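Side-chain contacts in FI20010p1 (Drosophila melanogaster, PDB 7CFB), which probably takes part in piRNA amplification and gene silencing through extended Tudor domains, of which this is the first: residues E71-I76 and P153-R158; Q91-D94 and I98-V101; I109-I114 and D147-L152; R180-N185 and V190-I195. One frame throughout, in Å; residues are numbered along the deposited sequence.

In the fold
The four contacts sample the two sheets of an extended Tudor domain and the segment that runs between them. Contacts 2 and 3 lie on the six-stranded antiparallel sheet of the Tudor part, their centres about 8 Å apart, where strands 99-103 and 108-117 are neighbours. Contact 1, its centre about 10 Å from that of contact 3, ties helix 74-80 to the segment that leads into strand 157-161. That strand belongs to the second sheet, where it lies beside strand 189-194 of contact 4, the hairpin whose centre lies about 33 Å from that of contact 2. Along the chain contact 1 spans contacts 2 and 3, and contact 4 follows, on the far side of the chain's centre from contacts 2 and 3.

Contact 1: E71-I76 and P153-R158; sequences ESSDRI and PAQAIR
A staggered first torsion and one bend bring the Q155 carboxamide against S73: CG lies beside the backbone N (chi1 -65°), and the turn at chi2 (-62°) curls the amide back toward P153. Within the extended Tudor domain, the start of helix 74-80 here meets the segment leading into strand 157-161 of the five-stranded sheet. S73 stands at the N-cap position without a capping bond from its side chain; its CB meets the flat amide, 3.8 Å from Q155 NE2. No hydrogen bond crosses here, and S73 OG turns instead to the carbonyl of D70. The polar ends of Q155 are spent on backbone groups. OE1 accepts a hydrogen bond from W69 N, while NE2 gives a weak one to P153 O at 3.3 Å. The two bonds, the second weak, are consistent with this orientation of the amide. With a leucine here, W69 N would probably be left without its side-chain acceptor and P153 O without this weak donor. I76 completes the patch from the first turn of the helix, its CD1 methyl lying 4.2 Å from Q155 NE2.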
loop_
_atom_site.group_PDB
_atom_site.type_symbol
_atom_site.label_atom_id
_atom_site.label_comp_id
_atom_site.label_asym_id
_atom_site.label_seq_id
_atom_site.Cartn_x
_atom_site.Cartn_y
_atom_site.Cartn_z
ATOM N N GLU A 71 -4.261 -11.398 -10.963
ATOM C CA GLU A 71 -4.921 -12.600 -10.393
ATOM C C GLU A 71 -4.004 -13.262 -9.356
ATOM O O GLU A 71 -4.511 -13.798 -8.444
ATOM C CB GLU A 71 -5.477 -13.523 -11.473
ATOM C CG GLU A 71 -6.869 -13.133 -11.940
ATOM C CD GLU A 71 -7.977 -13.156 -10.900
ATOM O OE1 GLU A 71 -8.911 -12.356 -11.011
ATOM O OE2 GLU A 71 -7.896 -13.986 -9.984
ATOM N N SER A 72 -2.681 -13.165 -9.474
ATOM C CA SER A 72 -1.692 -13.672 -8.491
ATOM C C SER A 72 -1.778 -12.964 -7.129
ATOM O O SER A 72 -1.298 -13.519 -6.180
ATOM C CB SER A 72 -0.312 -13.651 -9.052
ATOM O OG SER A 72 0.202 -12.347 -9.134
ATOM N N SER A 73 -2.360 -11.770 -7.067
ATOM C CA SER A 73 -2.586 -10.968 -5.841
ATOM C C SER A 73 -3.941 -11.317 -5.208
ATOM O O SER A 73 -4.291 -10.699 -4.228
ATOM C CB SER A 73 -2.514 -9.507 -6.166
ATOM O OG SER A 73 -3.652 -9.077 -6.857
ATOM N N ASP A 74 -4.618 -12.350 -5.696
ATOM C CA ASP A 74 -5.990 -12.668 -5.239
ATOM C C ASP A 74 -6.060 -12.860 -3.722
ATOM O O ASP A 74 -6.997 -12.355 -3.152
ATOM C CB ASP A 74 -6.549 -13.884 -5.975
ATOM C CG ASP A 74 -8.021 -14.119 -5.714
ATOM O OD1 ASP A 74 -8.819 -13.429 -6.312
ATOM O OD2 ASP A 74 -8.338 -14.961 -4.874
ATOM N N ARG A 75 -5.080 -13.487 -3.104
ATOM C CA ARG A 75 -5.139 -13.698 -1.637
ATOM C C ARG A 75 -5.145 -12.356 -0.894
ATOM O O ARG A 75 -5.805 -12.282 0.115
ATOM C CB ARG A 75 -4.056 -14.658 -1.173
ATOM C CG ARG A 75 -4.228 -16.060 -1.727
ATOM C CD ARG A 75 -4.969 -16.969 -0.784
ATOM N NE ARG A 75 -4.175 -17.370 0.339
ATOM C CZ ARG A 75 -4.671 -17.960 1.393
ATOM N NH1 ARG A 75 -5.963 -18.175 1.450
ATOM N NH2 ARG A 75 -3.894 -18.328 2.380
ATOM N N ILE A 76 -4.380 -11.374 -1.370
ATOM C CA ILE A 76 -4.355 -10.031 -0.735
ATOM C C ILE A 76 -5.745 -9.427 -0.880
ATOM O O ILE A 76 -6.243 -8.912 0.079
ATOM C CB ILE A 76 -3.296 -9.121 -1.369
ATOM C CG1 ILE A 76 -1.898 -9.734 -1.326
ATOM C CG2 ILE A 76 -3.354 -7.738 -0.752
ATOM C CD1 ILE A 76 -0.962 -9.150 -2.338
ATOM N N PRO A 153 4.440 -10.123 -3.437
ATOM C CA PRO A 153 5.055 -8.832 -3.718
ATOM C C PRO A 153 4.171 -7.614 -3.405
ATOM O O PRO A 153 3.009 -7.671 -3.557
ATOM C CB PRO A 153 5.298 -8.868 -5.225
ATOM C CG PRO A 153 5.298 -10.320 -5.560
ATOM C CD PRO A 153 4.291 -10.935 -4.622
ATOM N N ALA A 154 4.801 -6.541 -2.965
ATOM C CA ALA A 154 4.072 -5.302 -2.671
ATOM C C ALA A 154 3.460 -4.841 -3.978
ATOM O O ALA A 154 4.153 -4.786 -4.939
ATOM C CB ALA A 154 5.022 -4.275 -2.125
ATOM N N GLN A 155 2.186 -4.539 -3.960
ATOM C CA GLN A 155 1.463 -4.083 -5.159
ATOM C C GLN A 155 1.921 -2.699 -5.619
ATOM O O GLN A 155 1.964 -2.477 -6.798
ATOM C CB GLN A 155 -0.040 -4.156 -4.913
ATOM C CG GLN A 155 -0.516 -5.584 -4.714
ATOM C CD GLN A 155 -0.248 -6.400 -5.947
ATOM O OE1 GLN A 155 -0.795 -6.146 -6.989
ATOM N NE2 GLN A 155 0.611 -7.380 -5.834
ATOM N N ALA A 156 2.225 -1.813 -4.684
ATOM C CA ALA A 156 2.496 -0.411 -5.052
ATOM C C ALA A 156 3.913 -0.190 -5.573
ATOM O O ALA A 156 4.839 -0.310 -4.826
ATOM C CB ALA A 156 2.149 0.495 -3.914
ATOM N N ILE A 157 4.003 0.207 -6.832
ATOM C CA ILE A 157 5.307 0.480 -7.495
ATOM C C ILE A 157 5.483 1.992 -7.660
ATOM O O ILE A 157 4.637 2.614 -8.240
ATOM C CB ILE A 157 5.431 -0.255 -8.837
ATOM C CG1 ILE A 157 5.134 -1.743 -8.723
ATOM C CG2 ILE A 157 6.793 -0.002 -9.426
ATOM C CD1 ILE A 157 6.039 -2.459 -7.792
ATOM N N ARG A 158 6.587 2.520 -7.163
ATOM C CA ARG A 158 6.883 3.969 -7.245
ATOM C C ARG A 158 7.014 4.343 -8.715
ATOM O O ARG A 158 7.612 3.612 -9.455
ATOM C CB ARG A 158 8.130 4.290 -6.426
ATOM C CG ARG A 158 8.370 5.764 -6.174
ATOM C CD ARG A 158 9.379 6.032 -5.078
ATOM N NE ARG A 158 9.801 7.407 -5.237
ATOM C CZ ARG A 158 9.444 8.424 -4.473
ATOM N NH1 ARG A 158 9.888 9.632 -4.750
ATOM N NH2 ARG A 158 8.649 8.246 -3.438
#

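Contact 2: Q91-D94 and I98-V101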
loop_
_atom_site.group_PDB
_atom_site.type_symbol
_atom_site.label_atom_id
_atom_site.label_comp_id
_atom_site.label_asym_id
_atom_site.label_seq_id
_atom_site.Cartn_x
_atom_site.Cartn_y
_atom_site.Cartn_z
ATOM N N GLN A 91 1.339 -8.449 19.742
ATOM C CA GLN A 91 2.788 -8.111 19.714
ATOM C C GLN A 91 3.141 -7.605 18.312
ATOM O O GLN A 91 3.057 -8.407 17.361
ATOM C CB GLN A 91 3.629 -9.334 20.086
ATOM C CG GLN A 91 5.093 -9.212 19.691
ATOM C CD GLN A 91 5.837 -8.226 20.558
ATOM O OE1 GLN A 91 6.142 -8.496 21.718
ATOM N NE2 GLN A 91 6.135 -7.066 19.998
ATOM N N LEU A 92 3.518 -6.327 18.190
ATOM C CA LEU A 92 3.842 -5.787 16.860
ATOM C C LEU A 92 4.956 -6.650 16.293
ATOM O O LEU A 92 5.887 -6.895 16.975
ATOM C CB LEU A 92 4.325 -4.345 17.014
ATOM C CG LEU A 92 3.243 -3.282 16.891
ATOM C CD1 LEU A 92 3.701 -1.963 17.449
ATOM C CD2 LEU A 92 2.817 -3.142 15.454
ATOM N N PRO A 93 4.940 -7.030 15.011
ATOM C CA PRO A 93 6.061 -7.720 14.409
ATOM C C PRO A 93 7.300 -6.826 14.269
ATOM O O PRO A 93 7.258 -5.651 14.361
ATOM C CB PRO A 93 5.563 -8.093 13.016
ATOM C CG PRO A 93 4.087 -8.139 13.184
ATOM C CD PRO A 93 3.795 -7.004 14.129
ATOM N N ASP A 94 8.425 -7.426 13.940
ATOM C CA ASP A 94 9.674 -6.641 13.814
ATOM C C ASP A 94 9.603 -5.605 12.698
ATOM O O ASP A 94 8.868 -5.763 11.734
ATOM C CB ASP A 94 10.862 -7.513 13.439
ATOM C CG ASP A 94 11.255 -8.506 14.505
ATOM O OD1 ASP A 94 10.798 -8.370 15.607
ATOM O OD2 ASP A 94 12.010 -9.393 14.186
ATOM N N ILE A 98 6.160 -8.032 7.448
ATOM C CA ILE A 98 4.824 -7.719 6.886
ATOM C C ILE A 98 3.685 -8.340 7.706
ATOM O O ILE A 98 3.795 -9.470 8.098
ATOM C CB ILE A 98 4.796 -8.111 5.410
ATOM C CG1 ILE A 98 5.873 -7.356 4.636
ATOM C CG2 ILE A 98 3.430 -7.903 4.814
ATOM C CD1 ILE A 98 6.204 -8.009 3.358
ATOM N N PHE A 99 2.637 -7.563 7.940
ATOM C CA PHE A 99 1.432 -7.971 8.691
ATOM C C PHE A 99 0.217 -7.232 8.140
ATOM O O PHE A 99 0.316 -6.633 7.090
ATOM C CB PHE A 99 1.644 -7.884 10.196
ATOM C CG PHE A 99 1.874 -6.509 10.753
ATOM C CD1 PHE A 99 3.118 -5.912 10.693
ATOM C CD2 PHE A 99 0.848 -5.826 11.364
ATOM C CE1 PHE A 99 3.320 -4.665 11.232
ATOM C CE2 PHE A 99 1.053 -4.570 11.895
ATOM C CZ PHE A 99 2.290 -3.998 11.829
ATOM N N ALA A 100 -0.908 -7.328 8.828
ATOM C CA ALA A 100 -2.137 -6.674 8.355
ATOM C C ALA A 100 -2.704 -5.738 9.421
ATOM O O ALA A 100 -2.501 -5.972 10.587
ATOM C CB ALA A 100 -3.125 -7.718 7.934
ATOM N N VAL A 101 -3.337 -4.676 8.962
ATOM C CA VAL A 101 -3.977 -3.686 9.848
ATOM C C VAL A 101 -5.421 -3.505 9.397
ATOM O O VAL A 101 -5.689 -3.526 8.238
ATOM C CB VAL A 101 -3.188 -2.373 9.932
ATOM C CG1 VAL A 101 -3.013 -1.704 8.591
ATOM C CG2 VAL A 101 -3.764 -1.423 10.954
#
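Apolar packing of L92 and P93 on the F99 ring makes this a short-range contact, in which the loop after strand 87-89 folds back on the start of strand 99-103. The key element is a CH-pi interaction. P93 CD sits over one face of the phenyl ring, 3.8 Å from its centroid and only 15° off the ring normal, displaced somewhat toward the rim. Beside it, P93 CG comes down on F99 CD1 at 3.5 Å, so that two ring carbons of the proline press on the same aromatic group, the two side chains crossing at about a right angle. This happens in the Tudor domain, a member of the SH3 clan of small beta barrels, where F99 also packs on I112 and I114 of strand 108-117 and on I142 of strand 142-144. Its ring takes the position between the backbone N and the carbonyl carbon (chi1 65°), which turns it to meet the loop. L92 reaches the far end of the ring with one methyl, CD2, 3.8 Å from F99 CZ, approaching obliquely and also touching I142 and F136. Just before it, Q91 NE2 donates to L92 O at 3.0 Å, nearly in its own amide plane, and also to P21 O.

Contact 3: I109-I114 and D147-L152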
loop_
_atom_site.group_PDB
_atom_site.type_symbol
_atom_site.label_atom_id
_atom_site.label_comp_id
_atom_site.label_asym_id
_atom_site.label_seq_id
_atom_site.Cartn_x
_atom_site.Cartn_y
_atom_site.Cartn_z
ATOM N N ILE A 109 -8.963 -4.578 5.350
ATOM C CA ILE A 109 -7.705 -4.973 6.027
ATOM C C ILE A 109 -6.579 -4.914 4.997
ATOM O O ILE A 109 -6.645 -5.622 4.009
ATOM C CB ILE A 109 -7.859 -6.346 6.677
ATOM C CG1 ILE A 109 -8.893 -6.321 7.800
ATOM C CG2 ILE A 109 -6.527 -6.870 7.137
ATOM C CD1 ILE A 109 -9.077 -7.645 8.461
ATOM N N THR A 110 -5.549 -4.139 5.291
ATOM C CA THR A 110 -4.458 -3.933 4.315
ATOM C C THR A 110 -3.102 -4.344 4.887
ATOM O O THR A 110 -2.946 -4.279 6.074
ATOM C CB THR A 110 -4.463 -2.478 3.865
ATOM O OG1 THR A 110 -3.744 -2.341 2.648
ATOM C CG2 THR A 110 -3.924 -1.543 4.914
ATOM N N ARG A 111 -2.173 -4.705 4.006
ATOM C CA ARG A 111 -0.801 -5.134 4.375
ATOM C C ARG A 111 -0.006 -3.910 4.811
ATOM O O ARG A 111 -0.158 -2.889 4.217
ATOM C CB ARG A 111 -0.138 -5.967 3.278
ATOM C CG ARG A 111 -0.925 -7.193 2.866
ATOM C CD ARG A 111 -0.073 -8.210 2.160
ATOM N NE ARG A 111 0.393 -7.669 0.910
ATOM C CZ ARG A 111 1.413 -8.116 0.229
ATOM N NH1 ARG A 111 2.110 -9.138 0.654
ATOM N NH2 ARG A 111 1.747 -7.520 -0.879
ATOM N N ILE A 112 0.802 -4.080 5.829
ATOM C CA ILE A 112 1.544 -2.968 6.454
ATOM C C ILE A 112 2.883 -3.476 6.966
ATOM O O ILE A 112 2.992 -4.641 7.250
ATOM C CB ILE A 112 0.683 -2.422 7.611
ATOM C CG1 ILE A 112 1.209 -1.119 8.216
ATOM C CG2 ILE A 112 0.402 -3.489 8.648
ATOM C CD1 ILE A 112 0.446 -0.607 9.383
ATOM N N THR A 113 3.843 -2.582 7.060
ATOM C CA THR A 113 5.125 -2.867 7.707
ATOM C C THR A 113 5.494 -1.657 8.575
ATOM O O THR A 113 5.187 -0.564 8.177
ATOM C CB THR A 113 6.191 -3.232 6.681
ATOM O OG1 THR A 113 7.291 -3.587 7.497
ATOM C CG2 THR A 113 6.544 -2.095 5.756
ATOM N N ILE A 114 6.088 -1.887 9.730
ATOM C CA ILE A 114 6.578 -0.788 10.590
ATOM C C ILE A 114 8.023 -0.514 10.176
ATOM O O ILE A 114 8.811 -1.398 10.213
ATOM C CB ILE A 114 6.475 -1.119 12.082
ATOM C CG1 ILE A 114 5.056 -1.502 12.482
ATOM C CG2 ILE A 114 6.967 0.050 12.895
ATOM C CD1 ILE A 114 4.151 -0.341 12.571
ATOM N N ASP A 147 1.499 -17.239 5.700
ATOM C CA ASP A 147 2.823 -17.099 5.063
ATOM C C ASP A 147 2.740 -16.836 3.561
ATOM O O ASP A 147 3.501 -16.025 3.102
ATOM C CB ASP A 147 3.662 -18.325 5.373
ATOM C CG ASP A 147 5.120 -18.134 5.059
ATOM O OD1 ASP A 147 5.841 -17.673 5.917
ATOM O OD2 ASP A 147 5.489 -18.471 3.968
ATOM N N ASP A 148 1.827 -17.459 2.840
ATOM C CA ASP A 148 1.744 -17.189 1.394
ATOM C C ASP A 148 1.399 -15.718 1.152
ATOM O O ASP A 148 1.973 -15.148 0.265
ATOM C CB ASP A 148 0.819 -18.182 0.693
ATOM C CG ASP A 148 -0.650 -18.010 1.003
ATOM O OD1 ASP A 148 -1.004 -18.150 2.149
ATOM O OD2 ASP A 148 -1.378 -17.657 0.121
ATOM N N ILE A 149 0.472 -15.148 1.913
ATOM C CA ILE A 149 0.046 -13.737 1.721
ATOM C C ILE A 149 1.184 -12.812 2.130
ATOM O O ILE A 149 1.445 -11.872 1.455
ATOM C CB ILE A 149 -1.260 -13.473 2.481
ATOM C CG1 ILE A 149 -2.226 -14.637 2.277
ATOM C CG2 ILE A 149 -1.855 -12.151 2.042
ATOM C CD1 ILE A 149 -3.655 -14.269 2.241
ATOM N N LYS A 150 1.846 -13.170 3.202
ATOM C CA LYS A 150 2.934 -12.361 3.754
ATOM C C LYS A 150 4.030 -12.227 2.692
ATOM O O LYS A 150 4.536 -11.150 2.540
ATOM C CB LYS A 150 3.402 -13.046 5.034
ATOM C CG LYS A 150 4.594 -12.428 5.735
ATOM C CD LYS A 150 4.678 -12.765 7.188
ATOM C CE LYS A 150 5.978 -13.440 7.542
ATOM N NZ LYS A 150 6.317 -13.297 8.971
ATOM N N ARG A 151 4.306 -13.299 1.956
ATOM C CA ARG A 151 5.418 -13.388 0.977
ATOM C C ARG A 151 5.072 -12.810 -0.393
ATOM O O ARG A 151 5.955 -12.747 -1.191
ATOM C CB ARG A 151 5.913 -14.829 0.873
ATOM C CG ARG A 151 6.761 -15.278 2.049
ATOM C CD ARG A 151 7.030 -16.759 1.994
ATOM N NE ARG A 151 7.754 -17.254 3.129
ATOM C CZ ARG A 151 9.052 -17.209 3.266
ATOM N NH1 ARG A 151 9.793 -16.669 2.323
ATOM N NH2 ARG A 151 9.612 -17.685 4.351
ATOM N N LEU A 152 3.831 -12.417 -0.632
ATOM C CA LEU A 152 3.455 -11.863 -1.950
ATOM C C LEU A 152 4.092 -10.490 -2.193
ATOM O O LEU A 152 4.240 -9.749 -1.269
ATOM C CB LEU A 152 1.938 -11.818 -2.062
ATOM C CG LEU A 152 1.284 -13.173 -2.286
ATOM C CD1 LEU A 152 -0.214 -13.064 -2.126
ATOM C CD2 LEU A 152 1.634 -13.726 -3.651
#
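The guanidinium of R111 has the carbonyl oxygen of L152 at its edge, practically in its own plane. R111 NH1 donates to L152 O over 2.9 Å in a nearly straight bond (164°), and R111 NH2 adds a weak, longer one of 3.4 Å, so one carbonyl is clasped by two nitrogens. NH1 stands above the plane of that carbonyl, 39° out of it, and is not on a lone pair. K150 O also lies near the guanidinium plane, 3.7 Å from R111 NH1, whereas I149 O approaches obliquely, 2.9 Å from the same nitrogen. The side chain leaves strand 108-117 with a bend at chi3 (-65°) that carries the head across to the end of the segment 147-152. This links the antiparallel sheet of the Tudor domain to the short helix 147-150 that follows its last strand. Apolar atoms also come near: L152 CB lies 3.8 Å from R111 NH1, and R111 CD lies 4.3 Å from I149 CG2, while I149 itself packs on R75 and V79 of helix 74-80. Two further partners complete the grip on the arginine, a salt bridge from NE to D129 and a hydrogen bond from NH2 to P153 O. A buried positive charge is thus met by the D129 carboxylate and the carbonyls of L152 and P153, an arrangement likely to stabilise its protonated form and to fix the chain path beyond the helix against the sheet.

Contact 4: R180-N185 and V190-I195; sequences RVHENN and VAEPVI
The antiparallel hairpin of strands 176-184 and 189-194 carries a classic beta bulge, in which H182 and E183 both face V190. Segments 180-184 and 190-194 run at 170° to one another, in the five-stranded sheet that probably corresponds to the nuclease-like part of extended Tudor domains. R180 and E192 form a hydrogen-bonded pair, and V181 with A191 a non-hydrogen-bonded one. At the bulge V190 O receives both E183 N (3.0 Å) and, weakly, H182 N, while V190 N returns a bond to E183 O. The extra residue moves the H182 side chain out of strict alternation, with CG beside the backbone N (chi1 -73°). The imidazole then lies along the hairpin, its ND1 giving a weak bond to R180 O at the ring edge. Its CE1 comes to 3.2 Å from E192 OE1, also near the ring plane, and the ring and carboxylate planes are 30° apart. An alanine here would remove the ring and is likely to leave the E192 side chain without its flanking neighbour and R180 O without that weak donor. E183 and V190 lie side by side, pointing the same way, with their CB atoms 4.0 Å apart. Toward the other end the extended R180 chain crosses V194 at about a right angle, its CG 3.5 Å from the methyl V194 CG1.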
loop_
_atom_site.group_PDB
_atom_site.type_symbol
_atom_site.label_atom_id
_atom_site.label_comp_id
_atom_site.label_asym_id
_atom_site.label_seq_id
_atom_site.Cartn_x
_atom_site.Cartn_y
_atom_site.Cartn_z
ATOM N N ARG A 180 2.340 4.659 -20.474
ATOM C CA ARG A 180 3.453 4.289 -21.369
ATOM C C ARG A 180 4.681 4.243 -20.473
ATOM O O ARG A 180 5.038 5.262 -19.954
ATOM C CB ARG A 180 3.750 5.290 -22.483
ATOM C CG ARG A 180 2.554 6.028 -23.038
ATOM C CD ARG A 180 2.966 6.851 -24.232
ATOM N NE ARG A 180 1.803 7.130 -25.042
ATOM C CZ ARG A 180 1.537 6.524 -26.172
ATOM N NH1 ARG A 180 2.380 5.635 -26.638
ATOM N NH2 ARG A 180 0.455 6.834 -26.843
ATOM N N VAL A 181 5.306 3.094 -20.357
ATOM C CA VAL A 181 6.483 2.952 -19.476
ATOM C C VAL A 181 7.735 3.425 -20.216
ATOM O O VAL A 181 8.122 2.790 -21.142
ATOM C CB VAL A 181 6.578 1.485 -19.037
ATOM C CG1 VAL A 181 7.640 1.237 -18.004
ATOM C CG2 VAL A 181 5.238 0.967 -18.587
ATOM N N HIS A 182 8.228 4.604 -19.887
ATOM C CA HIS A 182 9.494 5.103 -20.473
ATOM C C HIS A 182 10.685 4.357 -19.887
ATOM O O HIS A 182 11.552 3.993 -20.619
ATOM C CB HIS A 182 9.669 6.601 -20.227
ATOM C CG HIS A 182 8.784 7.489 -21.029
ATOM N ND1 HIS A 182 7.438 7.311 -21.103
ATOM C CD2 HIS A 182 9.052 8.589 -21.748
ATOM C CE1 HIS A 182 6.915 8.230 -21.858
ATOM N NE2 HIS A 182 7.881 9.016 -22.257
ATOM N N GLU A 183 10.752 4.235 -18.573
ATOM C CA GLU A 183 11.899 3.540 -17.979
ATOM C C GLU A 183 11.449 2.665 -16.826
ATOM O O GLU A 183 10.572 3.033 -16.098
ATOM C CB GLU A 183 12.915 4.503 -17.375
ATOM C CG GLU A 183 13.417 5.547 -18.327
ATOM C CD GLU A 183 14.231 6.649 -17.687
ATOM O OE1 GLU A 183 14.993 6.363 -16.763
ATOM O OE2 GLU A 183 14.092 7.770 -18.120
ATOM N N ASN A 184 12.102 1.532 -16.713
ATOM C CA ASN A 184 11.909 0.607 -15.594
ATOM C C ASN A 184 13.304 0.273 -15.115
ATOM O O ASN A 184 13.910 -0.594 -15.663
ATOM C CB ASN A 184 11.047 -0.592 -15.964
ATOM C CG ASN A 184 10.800 -1.519 -14.801
ATOM O OD1 ASN A 184 11.548 -1.518 -13.851
ATOM N ND2 ASN A 184 9.749 -2.302 -14.875
ATOM N N ASN A 185 13.790 0.948 -14.064
ATOM C CA ASN A 185 15.173 0.719 -13.550
ATOM C C ASN A 185 15.213 -0.462 -12.566
ATOM O O ASN A 185 16.318 -0.824 -12.115
ATOM C CB ASN A 185 15.758 1.986 -12.919
ATOM C CG ASN A 185 15.326 2.183 -11.481
ATOM O OD1 ASN A 185 14.289 2.787 -11.217
ATOM N ND2 ASN A 185 16.114 1.678 -10.546
ATOM N N VAL A 190 9.434 5.334 -14.753
ATOM C CA VAL A 190 9.146 6.636 -15.376
ATOM C C VAL A 190 8.071 6.288 -16.388
ATOM O O VAL A 190 8.356 5.546 -17.285
ATOM C CB VAL A 190 10.388 7.275 -16.006
ATOM C CG1 VAL A 190 10.009 8.473 -16.836
ATOM C CG2 VAL A 190 11.418 7.641 -14.962
ATOM N N ALA A 191 6.869 6.771 -16.166
ATOM C CA ALA A 191 5.736 6.444 -17.045
ATOM C C ALA A 191 4.893 7.683 -17.342
ATOM O O ALA A 191 4.841 8.568 -16.553
ATOM C CB ALA A 191 4.897 5.380 -16.407
ATOM N N GLU A 192 4.240 7.671 -18.486
ATOM C CA GLU A 192 3.378 8.773 -18.935
ATOM C C GLU A 192 1.966 8.216 -19.057
ATOM O O GLU A 192 1.799 7.248 -19.722
ATOM C CB GLU A 192 3.952 9.284 -20.250
ATOM C CG GLU A 192 2.951 9.970 -21.126
ATOM C CD GLU A 192 3.571 10.663 -22.318
ATOM O OE1 GLU A 192 4.713 10.419 -22.591
ATOM O OE2 GLU A 192 2.890 11.420 -22.948
ATOM N N PRO A 193 0.942 8.763 -18.397
ATOM C CA PRO A 193 -0.369 8.207 -18.537
ATOM C C PRO A 193 -0.936 8.499 -19.920
ATOM O O PRO A 193 -0.626 9.493 -20.476
ATOM C CB PRO A 193 -1.179 8.916 -17.464
ATOM C CG PRO A 193 -0.453 10.182 -17.235
ATOM C CD PRO A 193 0.998 9.862 -17.472
ATOM N N VAL A 194 -1.729 7.578 -20.428
ATOM C CA VAL A 194 -2.415 7.814 -21.715
ATOM C C VAL A 194 -3.825 8.242 -21.328
ATOM O O VAL A 194 -4.414 7.629 -20.446
ATOM C CB VAL A 194 -2.331 6.624 -22.680
ATOM C CG1 VAL A 194 -0.899 6.202 -22.874
ATOM C CG2 VAL A 194 -3.147 5.454 -22.222
ATOM N N ILE A 195 -4.233 9.369 -21.888
ATOM C CA ILE A 195 -5.497 10.086 -21.556
ATOM C C ILE A 195 -6.717 9.249 -21.939
ATOM O O ILE A 195 -7.458 8.885 -21.013
ATOM C CB ILE A 195 -5.477 11.467 -22.228
ATOM C CG1 ILE A 195 -5.388 11.337 -23.749
ATOM C CG2 ILE A 195 -4.327 12.301 -21.695
ATOM C CD1 ILE A 195 -5.578 12.632 -24.506
#